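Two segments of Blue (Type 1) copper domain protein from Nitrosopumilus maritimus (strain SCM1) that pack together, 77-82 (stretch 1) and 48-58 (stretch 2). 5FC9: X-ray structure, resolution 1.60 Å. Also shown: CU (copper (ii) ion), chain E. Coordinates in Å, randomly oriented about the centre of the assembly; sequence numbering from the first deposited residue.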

ATOM      1  N   VAL A  77       9.497  24.761  -8.943  1.00 22.35           N
ATOM      2  CA  VAL A  77       8.991  23.681  -8.108  1.00 21.61           C
ATOM      3  C   VAL A  77       9.913  22.486  -8.286  1.00 22.55           C
ATOM      4  O   VAL A  77      10.117  22.003  -9.399  1.00 24.49           O
ATOM      5  CB  VAL A  77       7.544  23.321  -8.467  1.00 23.02           C
ATOM      6  CG1 VAL A  77       7.070  22.119  -7.649  1.00 23.83           C
ATOM      7  CG2 VAL A  77       6.633  24.520  -8.234  1.00 24.43           C
ATOM      8  N   TYR A  78      10.498  22.026  -7.184  1.00 19.21           N
ATOM      9  CA  TYR A  78      11.529  21.004  -7.256  1.00 20.69           C
ATOM     10  C   TYR A  78      11.095  19.717  -6.548  1.00 19.80           C
ATOM     11  O   TYR A  78      10.954  19.699  -5.326  1.00 22.26           O
ATOM     12  CB  TYR A  78      12.826  21.541  -6.641  1.00 20.83           C
ATOM     13  CG  TYR A  78      13.340  22.776  -7.340  1.00 19.96           C
ATOM     14  CD1 TYR A  78      12.983  24.050  -6.911  1.00 21.36           C
ATOM     15  CD2 TYR A  78      14.158  22.661  -8.450  1.00 24.12           C
ATOM     16  CE1 TYR A  78      13.450  25.176  -7.570  1.00 25.48           C
ATOM     17  CE2 TYR A  78      14.632  23.777  -9.111  1.00 24.38           C
ATOM     18  CZ  TYR A  78      14.277  25.025  -8.670  1.00 28.64           C
ATOM     19  OH  TYR A  78      14.758  26.129  -9.342  1.00 29.92           O
ATOM     20  N   LYS A  79      10.893  18.651  -7.317  1.00 19.86           N
ATOM     21  CA  LYS A  79      10.557  17.344  -6.754  1.00 19.48           C
ATOM     22  C   LYS A  79      11.821  16.615  -6.314  1.00 18.12           C
ATOM     23  O   LYS A  79      12.872  16.750  -6.935  1.00 19.13           O
ATOM     24  CB  LYS A  79       9.810  16.478  -7.776  1.00 18.89           C
ATOM     25  CG  LYS A  79       8.476  17.029  -8.231  1.00 27.17           C
ATOM     26  CD  LYS A  79       7.814  16.110  -9.251  1.00 28.04           C
ATOM     27  CE  LYS A  79       7.493  16.853 -10.539  1.00 38.84           C
ATOM     28  NZ  LYS A  79       8.710  17.402 -11.200  1.00 36.52           N
ATOM     29  N   TYR A  80      11.718  15.816  -5.260  1.00 15.48           N
ATOM     30  CA  TYR A  80      12.831  14.962  -4.882  1.00 14.80           C
ATOM     31  C   TYR A  80      12.313  13.686  -4.252  1.00 13.83           C
ATOM     32  O   TYR A  80      11.166  13.634  -3.811  1.00 16.35           O
ATOM     33  CB  TYR A  80      13.779  15.675  -3.908  1.00 15.72           C
ATOM     34  CG  TYR A  80      13.135  15.975  -2.582  1.00 15.55           C
ATOM     35  CD1 TYR A  80      12.428  17.146  -2.387  1.00 14.15           C
ATOM     36  CD2 TYR A  80      13.224  15.072  -1.526  1.00 15.55           C
ATOM     37  CE1 TYR A  80      11.814  17.431  -1.165  1.00 16.05           C
ATOM     38  CE2 TYR A  80      12.611  15.336  -0.308  1.00 14.37           C
ATOM     39  CZ  TYR A  80      11.912  16.508  -0.132  1.00 14.57           C
ATOM     40  OH  TYR A  80      11.305  16.787   1.071  1.00 16.31           O
ATOM     41  N   TYR A  81      13.156  12.671  -4.192  1.00 14.97           N
ATOM     42  CA  TYR A  81      12.738  11.430  -3.561  1.00 14.07           C
ATOM     43  C   TYR A  81      13.936  10.835  -2.817  1.00 15.23           C
ATOM     44  O   TYR A  81      14.986  11.470  -2.713  1.00 15.00           O
ATOM     45  CB  TYR A  81      12.119  10.510  -4.641  1.00 15.68           C
ATOM     46  CG  TYR A  81      13.021   9.568  -5.419  1.00 13.87           C
ATOM     47  CD1 TYR A  81      12.517   8.383  -5.934  1.00 21.83           C
ATOM     48  CD2 TYR A  81      14.387   9.813  -5.576  1.00 15.67           C
ATOM     49  CE1 TYR A  81      13.337   7.489  -6.629  1.00 26.90           C
ATOM     50  CE2 TYR A  81      15.200   8.928  -6.252  1.00 18.16           C
ATOM     51  CZ  TYR A  81      14.672   7.775  -6.780  1.00 24.92           C
ATOM     52  OH  TYR A  81      15.482   6.897  -7.470  1.00 29.05           O
ATOM     53  N   CYS A  82      13.767   9.628  -2.305  1.00 13.13           N
ATOM     54  CA  CYS A  82      14.841   8.828  -1.737  1.00 16.42           C
ATOM     55  C   CYS A  82      15.000   7.592  -2.593  1.00 17.12           C
ATOM     56  O   CYS A  82      14.013   6.900  -2.858  1.00 15.29           O
ATOM     57  CB  CYS A  82      14.517   8.430  -0.292  1.00 16.97           C
ATOM     58  SG  CYS A  82      15.657   7.220   0.429  1.00 14.44           S
TER
HETATM   59 CU    CU E1401      14.455   6.720   2.234  1.00 17.16          CU
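Stretch 2, residues 48-58: DVNGKVIQLFN

Two segments of one chain can pack closely without sharing a single hydrogen bond, and this pair from a blue copper protein is a clear example. The contact is held by side chains, and Phe57 lies at its heart. Its CA-to-CB bond points toward the strand that runs through Val77 to Tyr81, and its ring meets three consecutive residues there. CE2 of Phe57 lies 3.5 Å from CB of Tyr80, CE1 of Phe57 lies 4.0 Å from CB of Tyr78, near the plane of the phenylalanine ring, and CZ of Phe57 comes within 4.1 Å of the backbone O of Lys79.

Around this ring the other apolar contacts are spread along the strand. At one end, CD2 of Leu56 approaches CD2 of Tyr78 at 3.5 Å; at the other, the p rotamer of Tyr81 brings its CE2 to 3.7 Å from CG2 of Val53. Stretch 2 is not one straight strand: after the short extended piece at Val53 and Ile54 the chain turns a corner through Gln55, Leu56 and Phe57. Asn58 braces this corner from within, its ND2 donating to O of Ile54 (2.9 Å) while its OD1 accepts from N of Leu56 (3.0 Å).

Farther out, a type I turn from Asp48 to Gly51 lies beside the strand, with CA of Lys79 7.1 Å from CA of Asp48 and CA of Tyr81 8.0 Å from CA of Gly51. Here the chain advances in the strand's sense; from Val53 to Leu56 it heads back. Gly51 N donates to Asp48 O (3.0 Å), and Asp48 OD1 accepts from Lys52 N at 2.9 Å. Gly51 has a positive phi of 64°, which by itself favours glycine, and its O stands 4.3 Å from CE1 of Tyr81. At the more polar margin, the aliphatic CG1 of Val49 is 4.2 Å from NZ of Lys79.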

ATOM      1  N   ASP A  48      13.106  13.962 -11.983  1.00 20.45           N
ATOM      2  CA  ASP A  48      12.219  14.449 -13.045  1.00 24.04           C
ATOM      3  C   ASP A  48      10.837  13.816 -12.933  1.00 25.50           C
ATOM      4  O   ASP A  48      10.578  13.063 -12.002  1.00 25.50           O
ATOM      5  CB  ASP A  48      12.824  14.191 -14.446  1.00 22.83           C
ATOM      6  CG  ASP A  48      13.029  12.695 -14.775  1.00 24.23           C
ATOM      7  OD1 ASP A  48      12.387  11.810 -14.168  1.00 23.52           O
ATOM      8  OD2 ASP A  48      13.843  12.395 -15.683  1.00 25.81           O
ATOM      9  N   VAL A  49       9.965  14.116 -13.892  1.00 27.30           N
ATOM     10  CA  VAL A  49       8.581  13.640 -13.867  1.00 29.16           C
ATOM     11  C   VAL A  49       8.481  12.117 -13.928  1.00 30.16           C
ATOM     12  O   VAL A  49       7.496  11.528 -13.468  1.00 34.63           O
ATOM     13  CB  VAL A  49       7.759  14.237 -15.036  1.00 38.62           C
ATOM     14  CG1 VAL A  49       7.573  15.735 -14.847  1.00 38.48           C
ATOM     15  CG2 VAL A  49       8.435  13.950 -16.361  1.00 34.84           C
ATOM     16  N   ASN A  50       9.501  11.471 -14.483  1.00 26.84           N
ATOM     17  CA  ASN A  50       9.505  10.018 -14.594  1.00 27.05           C
ATOM     18  C   ASN A  50      10.181   9.322 -13.423  1.00 24.02           C
ATOM     19  O   ASN A  50      10.450   8.125 -13.479  1.00 26.48           O
ATOM     20  CB  ASN A  50      10.185   9.593 -15.894  1.00 30.78           C
ATOM     21  CG  ASN A  50       9.415  10.029 -17.112  1.00 31.32           C
ATOM     22  OD1 ASN A  50       8.245   9.691 -17.264  1.00 39.16           O
ATOM     23  ND2 ASN A  50      10.061  10.785 -17.985  1.00 33.73           N
ATOM     24  N   GLY A  51      10.465  10.079 -12.365  1.00 26.35           N
ATOM     25  CA  GLY A  51      11.136   9.524 -11.201  1.00 22.69           C
ATOM     26  C   GLY A  51      12.549   9.044 -11.483  1.00 24.77           C
ATOM     27  O   GLY A  51      13.037   8.107 -10.848  1.00 25.98           O
ATOM     28  N   LYS A  52      13.202   9.681 -12.450  1.00 21.46           N
ATOM     29  CA  LYS A  52      14.610   9.439 -12.717  1.00 20.19           C
ATOM     30  C   LYS A  52      15.400  10.512 -11.997  1.00 18.38           C
ATOM     31  O   LYS A  52      14.956  11.649 -11.901  1.00 17.07           O
ATOM     32  CB  LYS A  52      14.906   9.468 -14.220  1.00 22.01           C
ATOM     33  CG  LYS A  52      14.065   8.481 -15.016  1.00 28.73           C
ATOM     34  CD  LYS A  52      14.284   7.044 -14.545  1.00 28.33           C
ATOM     35  CE  LYS A  52      13.966   6.061 -15.667  1.00 37.92           C
ATOM     36  NZ  LYS A  52      14.768   6.366 -16.892  1.00 45.19           N
ATOM     37  N   VAL A  53      16.564  10.142 -11.479  1.00 18.29           N
ATOM     38  CA  VAL A  53      17.356  11.079 -10.707  1.00 16.44           C
ATOM     39  C   VAL A  53      18.013  12.072 -11.665  1.00 17.03           C
ATOM     40  O   VAL A  53      18.588  11.668 -12.676  1.00 19.17           O
ATOM     41  CB  VAL A  53      18.423  10.358  -9.872  1.00 16.38           C
ATOM     42  CG1 VAL A  53      19.362  11.358  -9.207  1.00 17.24           C
ATOM     43  CG2 VAL A  53      17.761   9.497  -8.802  1.00 18.91           C
ATOM     44  N   ILE A  54      17.894  13.358 -11.361  1.00 16.03           N
ATOM     45  CA  ILE A  54      18.555  14.393 -12.147  1.00 17.14           C
ATOM     46  C   ILE A  54      19.572  15.071 -11.264  1.00 16.06           C
ATOM     47  O   ILE A  54      19.496  14.977 -10.045  1.00 14.84           O
ATOM     48  CB  ILE A  54      17.559  15.429 -12.716  1.00 17.45           C
ATOM     49  CG1 ILE A  54      16.815  16.165 -11.592  1.00 17.61           C
ATOM     50  CG2 ILE A  54      16.622  14.744 -13.706  1.00 19.93           C
ATOM     51  CD1 ILE A  54      15.840  17.241 -12.049  1.00 24.61           C
ATOM     52  N   GLN A  55      20.546  15.740 -11.869  1.00 14.58           N
ATOM     53  CA  GLN A  55      21.603  16.343 -11.072  1.00 17.11           C
ATOM     54  C   GLN A  55      21.240  17.772 -10.714  1.00 17.69           C
ATOM     55  O   GLN A  55      21.209  18.647 -11.567  1.00 16.90           O
ATOM     56  CB  GLN A  55      22.939  16.291 -11.822  1.00 16.96           C
ATOM     57  CG  GLN A  55      23.300  14.910 -12.329  1.00 19.16           C
ATOM     58  CD  GLN A  55      23.132  13.838 -11.264  1.00 18.73           C
ATOM     59  OE1 GLN A  55      23.629  13.970 -10.147  1.00 19.23           O
ATOM     60  NE2 GLN A  55      22.420  12.772 -11.605  1.00 17.99           N
ATOM     61  N   LEU A  56      20.917  18.004  -9.446  1.00 16.43           N
ATOM     62  CA  LEU A  56      20.654  19.353  -8.973  1.00 15.86           C
ATOM     63  C   LEU A  56      20.913  19.399  -7.470  1.00 19.36           C
ATOM     64  O   LEU A  56      21.725  20.186  -6.998  1.00 20.61           O
ATOM     65  CB  LEU A  56      19.230  19.796  -9.293  1.00 17.32           C
ATOM     66  CG  LEU A  56      18.941  21.251  -8.901  1.00 16.54           C
ATOM     67  CD1 LEU A  56      19.834  22.242  -9.666  1.00 20.20           C
ATOM     68  CD2 LEU A  56      17.477  21.580  -9.090  1.00 20.55           C
ATOM     69  N   PHE A  57      20.231  18.545  -6.715  1.00 16.45           N
ATOM     70  CA  PHE A  57      20.621  18.353  -5.320  1.00 17.68           C
ATOM     71  C   PHE A  57      20.499  16.872  -5.005  1.00 16.40           C
ATOM     72  O   PHE A  57      19.446  16.251  -5.179  1.00 16.88           O
ATOM     73  CB  PHE A  57      19.809  19.241  -4.354  1.00 17.66           C
ATOM     74  CG  PHE A  57      18.314  19.142  -4.502  1.00 15.71           C
ATOM     75  CD1 PHE A  57      17.640  19.875  -5.465  1.00 17.59           C
ATOM     76  CD2 PHE A  57      17.576  18.331  -3.644  1.00 15.61           C
ATOM     77  CE1 PHE A  57      16.265  19.800  -5.581  1.00 16.56           C
ATOM     78  CE2 PHE A  57      16.204  18.256  -3.753  1.00 17.20           C
ATOM     79  CZ  PHE A  57      15.544  18.980  -4.725  1.00 16.31           C
ATOM     80  N   ASN A  58      21.625  16.303  -4.605  1.00 16.18           N
ATOM     81  CA  ASN A  58      21.790  14.866  -4.546  1.00 17.99           C
ATOM     82  C   ASN A  58      22.700  14.513  -3.388  1.00 20.70           C
ATOM     83  O   ASN A  58      23.916  14.710  -3.446  1.00 19.25           O
ATOM     84  CB  ASN A  58      22.366  14.329  -5.856  1.00 16.45           C
ATOM     85  CG  ASN A  58      21.587  14.794  -7.072  1.00 17.49           C
ATOM     86  OD1 ASN A  58      21.819  15.895  -7.585  1.00 18.17           O
ATOM     87  ND2 ASN A  58      20.663  13.955  -7.551  1.00 17.42           N
TER
HETATM   88  O   HOH W   1      12.754   8.180   2.135  1.00 19.53           O